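Local coordinates for protein Cif-like 1 (Burkholderia cenocepacia, PDB 7JQY) that acts as a Cif-like epoxide hydrolase of the alpha/beta hydrolase fold, probably adding water to epoxides, and assembles into an octamer, at residues G56-W61 with D193-R198; S89-G94 with P218-A223; Y96-M101 with V126-A131; Q174-A179 with L227-P232. The protein carries 1 engineered substitution. All blocks are in the same frame, centred on the assembly; numbering follows the deposited sequence.

Contact 1 (G56-W61 with D193-R198)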
loop_
_atom_site.group_PDB
_atom_site.type_symbol
_atom_site.label_atom_id
_atom_site.label_comp_id
_atom_site.label_asym_id
_atom_site.label_seq_id
_atom_site.Cartn_x
_atom_site.Cartn_y
_atom_site.Cartn_z
ATOM N N GLY B 56 -16.050 -10.543 25.692
ATOM C CA GLY B 56 -15.606 -11.621 24.836
ATOM C C GLY B 56 -14.853 -11.107 23.620
ATOM O O GLY B 56 -14.219 -10.044 23.651
ATOM N N TRP B 57 -14.899 -11.908 22.545
ATOM C CA TRP B 57 -14.308 -11.591 21.248
ATOM C C TRP B 57 -15.395 -11.182 20.263
ATOM O O TRP B 57 -16.437 -11.847 20.182
ATOM C CB TRP B 57 -13.540 -12.789 20.678
ATOM C CG TRP B 57 -12.631 -12.413 19.542
ATOM C CD1 TRP B 57 -11.284 -12.146 19.616
ATOM C CD2 TRP B 57 -12.998 -12.230 18.169
ATOM N NE1 TRP B 57 -10.800 -11.814 18.373
ATOM C CE2 TRP B 57 -11.830 -11.853 17.470
ATOM C CE3 TRP B 57 -14.204 -12.339 17.460
ATOM C CZ2 TRP B 57 -11.832 -11.591 16.098
ATOM C CZ3 TRP B 57 -14.204 -12.077 16.102
ATOM C CH2 TRP B 57 -13.023 -11.706 15.435
ATOM N N PRO B 58 -15.201 -10.092 19.496
ATOM C CA PRO B 58 -14.060 -9.173 19.531
ATOM C C PRO B 58 -14.390 -7.935 20.349
ATOM O O PRO B 58 -14.762 -6.915 19.777
ATOM C CB PRO B 58 -13.875 -8.804 18.062
ATOM C CG PRO B 58 -15.314 -8.877 17.476
ATOM C CD PRO B 58 -16.168 -9.685 18.463
ATOM N N GLN B 59 -14.260 -8.013 21.666
ATOM C CA GLN B 59 -14.761 -6.966 22.539
ATOM C C GLN B 59 -13.681 -6.533 23.524
ATOM O O GLN B 59 -12.582 -7.087 23.572
ATOM C CB GLN B 59 -16.015 -7.439 23.286
ATOM C CG GLN B 59 -17.057 -8.081 22.347
ATOM C CD GLN B 59 -18.335 -8.421 23.062
ATOM O OE1 GLN B 59 -18.332 -9.147 24.067
ATOM N NE2 GLN B 59 -19.440 -7.883 22.570
ATOM N N THR B 60 -14.011 -5.490 24.279
ATOM C CA THR B 60 -13.250 -5.013 25.418
ATOM C C THR B 60 -14.255 -4.723 26.519
ATOM O O THR B 60 -15.457 -4.965 26.354
ATOM C CB THR B 60 -12.453 -3.745 25.084
ATOM O OG1 THR B 60 -13.378 -2.706 24.757
ATOM C CG2 THR B 60 -11.476 -3.970 23.937
ATOM N N TRP B 61 -13.769 -4.143 27.622
ATOM C CA TRP B 61 -14.661 -3.680 28.683
ATOM C C TRP B 61 -15.758 -2.773 28.144
ATOM O O TRP B 61 -16.849 -2.697 28.724
ATOM C CB TRP B 61 -13.856 -2.935 29.755
ATOM C CG TRP B 61 -13.440 -1.562 29.311
ATOM C CD1 TRP B 61 -12.253 -1.213 28.731
ATOM C CD2 TRP B 61 -14.222 -0.357 29.381
ATOM N NE1 TRP B 61 -12.250 0.129 28.433
ATOM C CE2 TRP B 61 -13.442 0.679 28.829
ATOM C CE3 TRP B 61 -15.503 -0.056 29.860
ATOM C CZ2 TRP B 61 -13.899 1.992 28.743
ATOM C CZ3 TRP B 61 -15.953 1.255 29.778
ATOM C CH2 TRP B 61 -15.155 2.259 29.218
ATOM N N ASP B 193 -18.093 -6.389 9.990
ATOM C CA ASP B 193 -18.918 -7.382 9.318
ATOM C C ASP B 193 -19.284 -8.510 10.268
ATOM O O ASP B 193 -20.453 -8.908 10.356
ATOM C CB ASP B 193 -18.198 -7.937 8.095
ATOM C CG ASP B 193 -19.127 -8.750 7.210
ATOM O OD1 ASP B 193 -19.848 -8.135 6.392
ATOM O OD2 ASP B 193 -19.150 -9.991 7.353
ATOM N N PHE B 194 -18.294 -9.017 11.012
ATOM C CA PHE B 194 -18.574 -10.053 11.997
ATOM C C PHE B 194 -19.685 -9.611 12.945
ATOM O O PHE B 194 -20.629 -10.369 13.218
ATOM C CB PHE B 194 -17.296 -10.383 12.768
ATOM C CG PHE B 194 -17.409 -11.584 13.635
ATOM C CD1 PHE B 194 -17.968 -11.486 14.900
ATOM C CD2 PHE B 194 -16.961 -12.819 13.190
ATOM C CE1 PHE B 194 -18.089 -12.607 15.711
ATOM C CE2 PHE B 194 -17.079 -13.945 13.990
ATOM C CZ PHE B 194 -17.642 -13.840 15.250
ATOM N N TYR B 195 -19.632 -8.376 13.382
ATOM C CA TYR B 195 -20.589 -7.875 14.295
ATOM C C TYR B 195 -21.964 -7.701 13.715
ATOM O O TYR B 195 -22.891 -8.160 14.270
ATOM C CB TYR B 195 -20.115 -6.538 14.845
ATOM C CG TYR B 195 -20.119 -6.407 16.323
ATOM C CD1 TYR B 195 -19.047 -6.779 17.057
ATOM C CD2 TYR B 195 -21.174 -5.888 16.976
ATOM C CE1 TYR B 195 -19.035 -6.652 18.417
ATOM C CE2 TYR B 195 -21.173 -5.759 18.329
ATOM C CZ TYR B 195 -20.092 -6.140 19.040
ATOM O OH TYR B 195 -20.072 -6.006 20.378
ATOM N N LYS B 196 -22.076 -7.076 12.567
ATOM C CA LYS B 196 -23.388 -6.751 12.021
ATOM C C LYS B 196 -24.136 -7.991 11.555
ATOM O O LYS B 196 -25.368 -8.022 11.617
ATOM C CB LYS B 196 -23.244 -5.751 10.876
ATOM C CG LYS B 196 -22.838 -4.366 11.333
ATOM C CD LYS B 196 -22.852 -3.429 10.161
ATOM C CE LYS B 196 -21.765 -2.390 10.220
ATOM N NZ LYS B 196 -22.147 -1.222 9.364
ATOM N N LYS B 197 -23.421 -9.027 11.116
ATOM C CA LYS B 197 -24.079 -10.259 10.701
ATOM C C LYS B 197 -24.773 -10.963 11.862
ATOM O O LYS B 197 -25.706 -11.738 11.635
ATOM C CB LYS B 197 -23.055 -11.200 10.058
ATOM C CG LYS B 197 -22.972 -11.050 8.562
ATOM C CD LYS B 197 -21.828 -11.827 7.957
ATOM C CE LYS B 197 -21.990 -11.849 6.446
ATOM N NZ LYS B 197 -21.000 -10.964 5.774
ATOM N N ARG B 198 -24.365 -10.687 13.098
ATOM C CA ARG B 198 -24.919 -11.352 14.268
ATOM C C ARG B 198 -25.790 -10.438 15.119
ATOM O O ARG B 198 -26.341 -10.892 16.128
ATOM C CB ARG B 198 -23.783 -11.927 15.121
ATOM C CG ARG B 198 -23.014 -13.062 14.445
ATOM C CD ARG B 198 -21.635 -13.294 15.126
ATOM N NE ARG B 198 -21.018 -14.523 14.637
ATOM C CZ ARG B 198 -20.419 -14.642 13.458
ATOM N NH1 ARG B 198 -20.333 -13.596 12.634
ATOM N NH2 ARG B 198 -19.913 -15.813 13.095
#
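Y195 OH is gripped from two directions: Q59 NE2 donates to it at 3.0 Å, and D288 OD2 is its second partner. The Q59 bond is fairly straight at 156°, and the hydroxyl lies in the plane of the amide, which meets the tyrosine ring plane at 43°. On the other side of the same amide, Q59 OE1 takes G56 N on a lone pair, 3.1 Å away, and also R122 NH1, so both the N-H and the carbonyl side of the amide are bonded. Next to this polar line is an edge-to-face pair of aromatics. The edge of the W57 six-membered ring meets the face of F194: W57 CZ3 sits over the centre of the phenyl ring, 3.9 Å from F194 CE1, and the planes stand at 86°. R198 NH1 covers the opposite face of F194. P58, joined to W57 by a cis peptide, sets CD 4.2 Å from Y195 CE1. The G56-W57-P58 run fits the HGxP motif of epoxide hydrolases, and W57 N bonds to the OG of engineered S123. This loop after strand 50-54 thus meets cap helix 187-198, with Y215 of helix 205-215 alongside.

Contact 2 (S89-G94 with P218-A223)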
loop_
_atom_site.group_PDB
_atom_site.type_symbol
_atom_site.label_atom_id
_atom_site.label_comp_id
_atom_site.label_asym_id
_atom_site.label_seq_id
_atom_site.Cartn_x
_atom_site.Cartn_y
_atom_site.Cartn_z
ATOM N N SER B 89 -4.858 -4.435 28.032
ATOM C CA SER B 89 -4.091 -5.365 28.841
ATOM C C SER B 89 -2.865 -5.868 28.078
ATOM O O SER B 89 -2.737 -5.690 26.861
ATOM C CB SER B 89 -4.979 -6.533 29.255
ATOM O OG SER B 89 -5.877 -6.115 30.269
ATOM N N ASP B 90 -1.932 -6.465 28.824
ATOM C CA ASP B 90 -0.746 -7.043 28.209
ATOM C C ASP B 90 -1.128 -8.207 27.296
ATOM O O ASP B 90 -2.196 -8.813 27.431
ATOM C CB ASP B 90 0.241 -7.510 29.277
ATOM C CG ASP B 90 1.010 -6.351 29.897
ATOM O OD1 ASP B 90 0.800 -5.198 29.445
ATOM O OD2 ASP B 90 1.793 -6.592 30.837
ATOM N N LYS B 91 -0.227 -8.522 26.356
ATOM C CA LYS B 91 -0.416 -9.606 25.392
ATOM C C LYS B 91 0.740 -10.590 25.520
ATOM O O LYS B 91 1.637 -10.625 24.662
ATOM C CB LYS B 91 -0.512 -9.081 23.960
ATOM C CG LYS B 91 -1.840 -8.422 23.615
ATOM C CD LYS B 91 -1.744 -6.917 23.748
ATOM C CE LYS B 91 -3.077 -6.237 23.454
ATOM N NZ LYS B 91 -3.095 -4.867 24.063
ATOM N N PRO B 92 0.747 -11.419 26.567
ATOM C CA PRO B 92 1.848 -12.379 26.734
ATOM C C PRO B 92 1.817 -13.501 25.701
ATOM O O PRO B 92 0.899 -13.573 24.877
ATOM C CB PRO B 92 1.635 -12.916 28.158
ATOM C CG PRO B 92 0.196 -12.707 28.430
ATOM C CD PRO B 92 -0.206 -11.461 27.691
ATOM N N LEU B 93 2.838 -14.364 25.730
ATOM C CA LEU B 93 2.938 -15.459 24.769
ATOM C C LEU B 93 1.825 -16.491 24.968
ATOM O O LEU B 93 1.222 -16.963 23.996
ATOM C CB LEU B 93 4.311 -16.115 24.888
ATOM C CG LEU B 93 4.583 -17.394 24.099
ATOM C CD1 LEU B 93 4.704 -17.089 22.625
ATOM C CD2 LEU B 93 5.846 -18.064 24.620
ATOM N N GLY B 94 1.551 -16.864 26.215
ATOM C CA GLY B 94 0.591 -17.908 26.483
ATOM C C GLY B 94 -0.320 -17.609 27.655
ATOM O O GLY B 94 -0.403 -16.461 28.101
ATOM N N PRO B 218 -0.852 -3.620 18.358
ATOM C CA PRO B 218 0.190 -4.656 18.220
ATOM C C PRO B 218 -0.068 -5.855 19.120
ATOM O O PRO B 218 -0.204 -5.724 20.337
ATOM C CB PRO B 218 1.474 -3.918 18.629
ATOM C CG PRO B 218 1.191 -2.485 18.352
ATOM C CD PRO B 218 -0.273 -2.295 18.645
ATOM N N GLY B 219 -0.119 -7.040 18.513
ATOM C CA GLY B 219 -0.336 -8.260 19.265
ATOM C C GLY B 219 -1.789 -8.588 19.591
ATOM O O GLY B 219 -2.069 -9.709 20.040
ATOM N N ALA B 220 -2.720 -7.647 19.406
ATOM C CA ALA B 220 -4.095 -7.877 19.837
ATOM C C ALA B 220 -4.801 -8.926 18.979
ATOM O O ALA B 220 -5.666 -9.649 19.484
ATOM C CB ALA B 220 -4.878 -6.562 19.831
ATOM N N LEU B 221 -4.492 -8.994 17.683
ATOM C CA LEU B 221 -5.046 -10.059 16.850
ATOM C C LEU B 221 -4.522 -11.414 17.298
ATOM O O LEU B 221 -5.300 -12.355 17.516
ATOM C CB LEU B 221 -4.689 -9.824 15.382
ATOM C CG LEU B 221 -5.459 -8.806 14.556
ATOM C CD1 LEU B 221 -4.914 -8.836 13.138
ATOM C CD2 LEU B 221 -6.977 -9.112 14.560
ATOM N N ARG B 222 -3.195 -11.521 17.455
ATOM C CA ARG B 222 -2.578 -12.778 17.863
ATOM C C ARG B 222 -3.156 -13.264 19.179
ATOM O O ARG B 222 -3.582 -14.419 19.298
ATOM C CB ARG B 222 -1.054 -12.611 17.999
ATOM C CG ARG B 222 -0.410 -13.746 18.780
ATOM C CD ARG B 222 1.102 -13.571 18.993
ATOM N NE ARG B 222 1.421 -12.527 19.961
ATOM C CZ ARG B 222 1.236 -12.646 21.271
ATOM N NH1 ARG B 222 0.725 -13.765 21.766
ATOM N NH2 ARG B 222 1.570 -11.654 22.091
ATOM N N ALA B 223 -3.193 -12.384 20.178
ATOM C CA ALA B 223 -3.684 -12.781 21.490
ATOM C C ALA B 223 -5.143 -13.201 21.416
ATOM O O ALA B 223 -5.559 -14.152 22.089
ATOM C CB ALA B 223 -3.514 -11.639 22.487
HETATM O O HOH W 1 -1.329 -3.776 21.990
HETATM O O HOH W 2 0.970 -16.588 21.399
#
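R222 starts with CG anti to its backbone N (chi1 164°) and turns at chi3 (72°), which swings NE round, while K91 bends at chi2 (97°) to carry CD toward P218 O. Together they join cap helix 220-229 to the loop that follows strand 77-82 in the core of the alpha/beta hydrolase fold. The guanidinium meets the loop backbone with its edge: R222 NH2 donates to K91 O at 2.8 Å, R222 NH1 to P92 O at 3.1 Å, and NH2 adds a weak bond to that second oxygen. Both oxygens lie close to the guanidinium plane, although NH2 stands well above the carbonyl plane of K91. The third nitrogen, NE, is salt-bridged to D177 of a neighbouring subunit, so one arginine serves the cap, the core and the octamer interface. The aliphatic part of K91 runs over the start of the helix, where G219 is the N-cap: K91 CG touches A223 CB at 3.8 Å and K91 CE approaches A220 CB at 4.1 Å. Beyond this aliphatic stem the ammonium turns back to its own loop, where K91 NZ donates to S89 O at 2.9 Å and also to G87 O. A water binds there too, accepting from K91 NZ at 2.9 Å and donating to P218 O at 2.8 Å.

Contact 3 (Y96-M101 with V126-A131); sequences YDKASM and VMVAYA
This is a buried helix-to-helix contact in the core domain, between the first turn of helix 98-111 and the middle of helix 124-135. No hydrogen bond crosses it, and the backbones come close, with K98 CA only 5.0 Å from V128 CA. A131 lies against the other helix beside that pair: its CB rests directly on the backbone, 3.8 Å from A99 CA. The two branches of V128 both meet M101: V128 CG1 lies 3.6 Å from M101 C, and V128 CG2 4.0 Å from M101 CE, the two side chains crossing at about a right angle. K98 and M127 run side by side in the same direction, K98 CG 3.8 Å from M127 CB. The lysine then bends at chi2 and again at chi4 (-67°), the latter setting NZ, which ends away from helix 124-135; K98 NZ is held by Y96 O at 2.8 Å, by L227 O and by a salt bridge to D234. D97 caps the helix start, its OD2 accepting from S100 N at 2.9 Å. Strand 117-122 and helix 124-135 flank a turn consistent with the nucleophile elbow of alpha/beta hydrolases, which holds engineered S123; helix 98-111 belongs to the crossover leading into that strand.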
loop_
_atom_site.group_PDB
_atom_site.type_symbol
_atom_site.label_atom_id
_atom_site.label_comp_id
_atom_site.label_asym_id
_atom_site.label_seq_id
_atom_site.Cartn_x
_atom_site.Cartn_y
_atom_site.Cartn_z
ATOM N N TYR B 96 -3.645 -18.572 27.497
ATOM C CA TYR B 96 -4.919 -18.240 26.875
ATOM C C TYR B 96 -5.946 -19.369 26.955
ATOM O O TYR B 96 -7.024 -19.243 26.367
ATOM C CB TYR B 96 -4.701 -17.806 25.419
ATOM C CG TYR B 96 -3.920 -16.513 25.324
ATOM C CD1 TYR B 96 -2.611 -16.497 24.849
ATOM C CD2 TYR B 96 -4.475 -15.315 25.763
ATOM C CE1 TYR B 96 -1.897 -15.327 24.776
ATOM C CE2 TYR B 96 -3.768 -14.140 25.699
ATOM C CZ TYR B 96 -2.476 -14.151 25.207
ATOM O OH TYR B 96 -1.761 -12.974 25.150
ATOM N N ASP B 97 -5.637 -20.465 27.650
ATOM C CA ASP B 97 -6.674 -21.412 28.054
ATOM C C ASP B 97 -7.568 -20.753 29.093
ATOM O O ASP B 97 -7.098 -19.972 29.927
ATOM C CB ASP B 97 -6.063 -22.686 28.624
ATOM C CG ASP B 97 -5.177 -22.406 29.822
ATOM O OD1 ASP B 97 -4.037 -21.935 29.614
ATOM O OD2 ASP B 97 -5.633 -22.622 30.966
ATOM N N LYS B 98 -8.864 -21.068 29.044
ATOM C CA LYS B 98 -9.819 -20.291 29.826
ATOM C C LYS B 98 -9.656 -20.512 31.325
ATOM O O LYS B 98 -9.895 -19.587 32.113
ATOM C CB LYS B 98 -11.244 -20.626 29.379
ATOM C CG LYS B 98 -11.460 -20.461 27.875
ATOM C CD LYS B 98 -10.845 -19.143 27.385
ATOM C CE LYS B 98 -10.605 -19.141 25.884
ATOM N NZ LYS B 98 -9.554 -20.094 25.426
ATOM N N ALA B 99 -9.247 -21.715 31.746
ATOM C CA ALA B 99 -9.052 -21.963 33.175
ATOM C C ALA B 99 -7.955 -21.065 33.739
ATOM O O ALA B 99 -8.096 -20.507 34.833
ATOM C CB ALA B 99 -8.726 -23.434 33.424
ATOM N N SER B 100 -6.849 -20.928 33.015
ATOM C CA SER B 100 -5.781 -20.060 33.492
ATOM C C SER B 100 -6.195 -18.594 33.451
ATOM O O SER B 100 -5.822 -17.819 34.336
ATOM C CB SER B 100 -4.520 -20.279 32.658
ATOM O OG SER B 100 -3.920 -21.513 32.999
ATOM N N MET B 101 -6.976 -18.203 32.446
ATOM C CA MET B 101 -7.456 -16.829 32.383
ATOM C C MET B 101 -8.374 -16.508 33.551
ATOM O O MET B 101 -8.413 -15.361 34.011
ATOM C CB MET B 101 -8.175 -16.593 31.058
ATOM C CG MET B 101 -7.241 -16.630 29.886
ATOM S SD MET B 101 -8.068 -16.303 28.337
ATOM C CE MET B 101 -8.835 -14.715 28.669
ATOM N N VAL B 126 -17.620 -15.683 29.192
ATOM C CA VAL B 126 -18.443 -16.614 29.944
ATOM C C VAL B 126 -17.721 -17.940 30.154
ATOM O O VAL B 126 -17.983 -18.633 31.145
ATOM C CB VAL B 126 -19.817 -16.782 29.264
ATOM C CG1 VAL B 126 -19.781 -17.835 28.150
ATOM C CG2 VAL B 126 -20.863 -17.109 30.308
ATOM N N MET B 127 -16.756 -18.278 29.295
ATOM C CA MET B 127 -15.936 -19.457 29.547
ATOM C C MET B 127 -14.989 -19.215 30.715
ATOM O O MET B 127 -14.829 -20.079 31.588
ATOM C CB MET B 127 -15.149 -19.835 28.292
ATOM C CG MET B 127 -15.966 -19.810 27.002
ATOM S SD MET B 127 -15.014 -20.195 25.509
ATOM C CE MET B 127 -16.291 -19.995 24.274
ATOM N N VAL B 128 -14.358 -18.041 30.749
ATOM C CA VAL B 128 -13.553 -17.656 31.904
ATOM C C VAL B 128 -14.411 -17.608 33.163
ATOM O O VAL B 128 -14.029 -18.125 34.219
ATOM C CB VAL B 128 -12.870 -16.303 31.636
ATOM C CG1 VAL B 128 -11.881 -15.971 32.751
ATOM C CG2 VAL B 128 -12.179 -16.317 30.280
ATOM N N ALA B 129 -15.592 -16.995 33.069
ATOM C CA ALA B 129 -16.450 -16.884 34.244
ATOM C C ALA B 129 -16.868 -18.258 34.757
ATOM O O ALA B 129 -16.912 -18.488 35.971
ATOM C CB ALA B 129 -17.680 -16.032 33.931
ATOM N N TYR B 130 -17.173 -19.190 33.847
ATOM C CA TYR B 130 -17.527 -20.536 34.282
ATOM C C TYR B 130 -16.341 -21.229 34.938
ATOM O O TYR B 130 -16.481 -21.843 36.003
ATOM C CB TYR B 130 -18.038 -21.369 33.102
ATOM C CG TYR B 130 -18.146 -22.836 33.452
ATOM C CD1 TYR B 130 -19.132 -23.291 34.320
ATOM C CD2 TYR B 130 -17.243 -23.763 32.943
ATOM C CE1 TYR B 130 -19.229 -24.634 34.656
ATOM C CE2 TYR B 130 -17.326 -25.098 33.276
ATOM C CZ TYR B 130 -18.321 -25.529 34.133
ATOM O OH TYR B 130 -18.403 -26.860 34.466
ATOM N N ALA B 131 -15.161 -21.132 34.318
ATOM C CA ALA B 131 -13.959 -21.731 34.894
ATOM C C ALA B 131 -13.621 -21.116 36.242
ATOM O O ALA B 131 -13.077 -21.798 37.114
ATOM C CB ALA B 131 -12.780 -21.585 33.932
#

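Contact 4 (Q174-A179 with L227-P232)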
loop_
_atom_site.group_PDB
_atom_site.type_symbol
_atom_site.label_atom_id
_atom_site.label_comp_id
_atom_site.label_asym_id
_atom_site.label_seq_id
_atom_site.Cartn_x
_atom_site.Cartn_y
_atom_site.Cartn_z
ATOM N N GLN B 174 -8.142 -20.497 14.202
ATOM C CA GLN B 174 -7.217 -21.491 14.721
ATOM C C GLN B 174 -6.004 -21.700 13.827
ATOM O O GLN B 174 -5.129 -22.488 14.192
ATOM C CB GLN B 174 -7.943 -22.819 14.951
ATOM C CG GLN B 174 -8.734 -22.858 16.243
ATOM C CD GLN B 174 -9.667 -24.061 16.320
ATOM O OE1 GLN B 174 -9.908 -24.729 15.322
ATOM N NE2 GLN B 174 -10.206 -24.321 17.501
ATOM N N GLN B 175 -5.911 -21.002 12.696
ATOM C CA GLN B 175 -4.738 -21.077 11.820
ATOM C C GLN B 175 -3.687 -20.057 12.279
ATOM O O GLN B 175 -3.785 -18.861 11.982
ATOM C CB GLN B 175 -5.145 -20.840 10.369
ATOM C CG GLN B 175 -6.284 -21.740 9.880
ATOM C CD GLN B 175 -6.054 -23.212 10.194
ATOM O OE1 GLN B 175 -5.148 -23.842 9.641
ATOM N NE2 GLN B 175 -6.860 -23.760 11.098
ATOM N N ARG B 176 -2.661 -20.532 12.985
ATOM C CA ARG B 176 -1.627 -19.639 13.489
ATOM C C ARG B 176 -0.907 -18.956 12.332
ATOM O O ARG B 176 -0.544 -19.599 11.343
ATOM C CB ARG B 176 -0.632 -20.414 14.357
ATOM C CG ARG B 176 0.368 -19.516 15.123
ATOM C CD ARG B 176 1.079 -20.268 16.234
ATOM N NE ARG B 176 0.247 -20.446 17.421
ATOM C CZ ARG B 176 -0.294 -21.608 17.781
ATOM N NH1 ARG B 176 -0.090 -22.690 17.042
ATOM N NH2 ARG B 176 -1.031 -21.692 18.879
ATOM N N ASP B 177 -0.734 -17.637 12.458
ATOM C CA ASP B 177 -0.044 -16.771 11.501
ATOM C C ASP B 177 -0.855 -16.494 10.245
ATOM O O ASP B 177 -0.822 -15.374 9.719
ATOM C CB ASP B 177 1.324 -17.353 11.134
ATOM C CG ASP B 177 2.107 -17.769 12.354
ATOM O OD1 ASP B 177 2.563 -18.927 12.394
ATOM O OD2 ASP B 177 2.254 -16.933 13.281
ATOM N N ILE B 178 -1.586 -17.490 9.740
ATOM C CA ILE B 178 -2.393 -17.242 8.551
ATOM C C ILE B 178 -3.480 -16.224 8.866
ATOM O O ILE B 178 -3.711 -15.279 8.100
ATOM C CB ILE B 178 -3.008 -18.553 8.018
ATOM C CG1 ILE B 178 -1.937 -19.447 7.388
ATOM C CG2 ILE B 178 -4.113 -18.237 7.025
ATOM C CD1 ILE B 178 -1.273 -18.848 6.169
ATOM N N ALA B 179 -4.163 -16.411 10.004
ATOM C CA ALA B 179 -5.232 -15.503 10.414
ATOM C C ALA B 179 -4.711 -14.085 10.619
ATOM O O ALA B 179 -5.333 -13.113 10.168
ATOM C CB ALA B 179 -5.885 -16.020 11.696
ATOM N N LEU B 227 -6.982 -17.417 22.010
ATOM C CA LEU B 227 -8.126 -17.909 22.766
ATOM C C LEU B 227 -8.799 -19.059 22.029
ATOM O O LEU B 227 -9.167 -20.068 22.641
ATOM C CB LEU B 227 -9.140 -16.785 22.993
ATOM C CG LEU B 227 -8.625 -15.493 23.621
ATOM C CD1 LEU B 227 -9.616 -14.334 23.424
ATOM C CD2 LEU B 227 -8.398 -15.767 25.074
ATOM N N TYR B 228 -8.932 -18.928 20.705
ATOM C CA TYR B 228 -9.532 -19.954 19.858
ATOM C C TYR B 228 -8.586 -21.127 19.630
ATOM O O TYR B 228 -9.036 -22.267 19.473
ATOM C CB TYR B 228 -9.948 -19.339 18.518
ATOM C CG TYR B 228 -11.070 -18.321 18.637
ATOM C CD1 TYR B 228 -12.375 -18.663 18.316
ATOM C CD2 TYR B 228 -10.822 -17.019 19.068
ATOM C CE1 TYR B 228 -13.406 -17.751 18.428
ATOM C CE2 TYR B 228 -11.846 -16.094 19.178
ATOM C CZ TYR B 228 -13.140 -16.470 18.855
ATOM O OH TYR B 228 -14.170 -15.568 18.963
ATOM N N ARG B 229 -7.278 -20.867 19.583
ATOM C CA ARG B 229 -6.327 -21.955 19.405
ATOM C C ARG B 229 -6.238 -22.820 20.651
ATOM O O ARG B 229 -5.767 -23.958 20.570
ATOM C CB ARG B 229 -4.965 -21.398 19.019
ATOM C CG ARG B 229 -4.943 -20.865 17.607
ATOM C CD ARG B 229 -3.965 -19.709 17.456
ATOM N NE ARG B 229 -4.269 -18.949 16.248
ATOM C CZ ARG B 229 -3.601 -17.874 15.845
ATOM N NH1 ARG B 229 -2.568 -17.412 16.562
ATOM N NH2 ARG B 229 -3.971 -17.253 14.727
ATOM N N ALA B 230 -6.718 -22.317 21.784
ATOM C CA ALA B 230 -6.779 -23.070 23.030
ATOM C C ALA B 230 -8.080 -23.858 23.202
ATOM O O ALA B 230 -8.246 -24.511 24.236
ATOM C CB ALA B 230 -6.612 -22.127 24.224
ATOM N N PHE B 231 -9.024 -23.781 22.256
ATOM C CA PHE B 231 -10.301 -24.490 22.418
ATOM C C PHE B 231 -10.147 -25.983 22.708
ATOM O O PHE B 231 -10.829 -26.474 23.623
ATOM C CB PHE B 231 -11.197 -24.275 21.188
ATOM C CG PHE B 231 -11.961 -22.979 21.204
ATOM C CD1 PHE B 231 -11.964 -22.164 22.328
ATOM C CD2 PHE B 231 -12.637 -22.552 20.074
ATOM C CE1 PHE B 231 -12.657 -20.958 22.331
ATOM C CE2 PHE B 231 -13.333 -21.354 20.068
ATOM C CZ PHE B 231 -13.344 -20.552 21.194
ATOM N N PRO B 232 -9.297 -26.753 22.008
ATOM C CA PRO B 232 -9.192 -28.184 22.360
ATOM C C PRO B 232 -8.823 -28.422 23.814
ATOM O O PRO B 232 -9.441 -29.264 24.482
ATOM C CB PRO B 232 -8.104 -28.714 21.410
ATOM C CG PRO B 232 -7.861 -27.665 20.407
ATOM C CD PRO B 232 -8.677 -26.457 20.704
#
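One hydrogen bond joins Q174 and Y228, and two arginines supply most of the remaining contact. Q174 keeps its chain extended beyond CG and donates through NE2 to Y228 O, 3.1 Å away at 160°; the oxygen lies in the amide plane. F231 N, 3.2 Å from Y228 O, reaches that carbonyl from the opposite face, so the oxygen is held on both sides just where helix 220-229 gives way to helix 231-241. Among the charged groups, the R229 guanidinium lies flat on backbone, over R176 CA, with R229 CZ 3.5 Å from it. The R176 guanidinium covers the R229 stem rather than its guanidinium, placing a face over R229 CD, 3.8 Å from NH2 of R176. Their planes are 69° apart. Two like charges this close, R176 NE being 4.2 Å from R229 NH1, are probably offset by carboxylates: E226 bridges to both, and E180 binds R229. H173 O takes R229 NE. Nonpolar packing is modest, with R229 CG 3.7 Å from Q174 CA and A179 CB at the guanidinium edge. The neighbouring D177 salt-bridges to R222 of another subunit. The two segments both belong to the helical cap inserted between strands 140-146 and 250-255, the lid characteristic of alpha/beta-hydrolase epoxide hydrolases.

In the fold
Contacts 1 and 2 both fasten cap to core, yet differ in setting: contact 1 is buried and pairs aromatic packing with a side-chain amide bond, whereas contact 2 is only partly buried and relies on an arginine binding backbone carbonyls, with water at its margin. Contact 3 is wholly core and nonpolar across its interface, and no other subunit touches it. Contact 4 is internal to the cap, partly buried and rich in charge. Helix 220-229 serves contacts 2 and 4, and both reach the same neighbouring subunit. Y228 of contact 4 packs on W57 of contact 1, while L227 meets K98 and M101 of contact 3, linking the cap to core residues of both contacts.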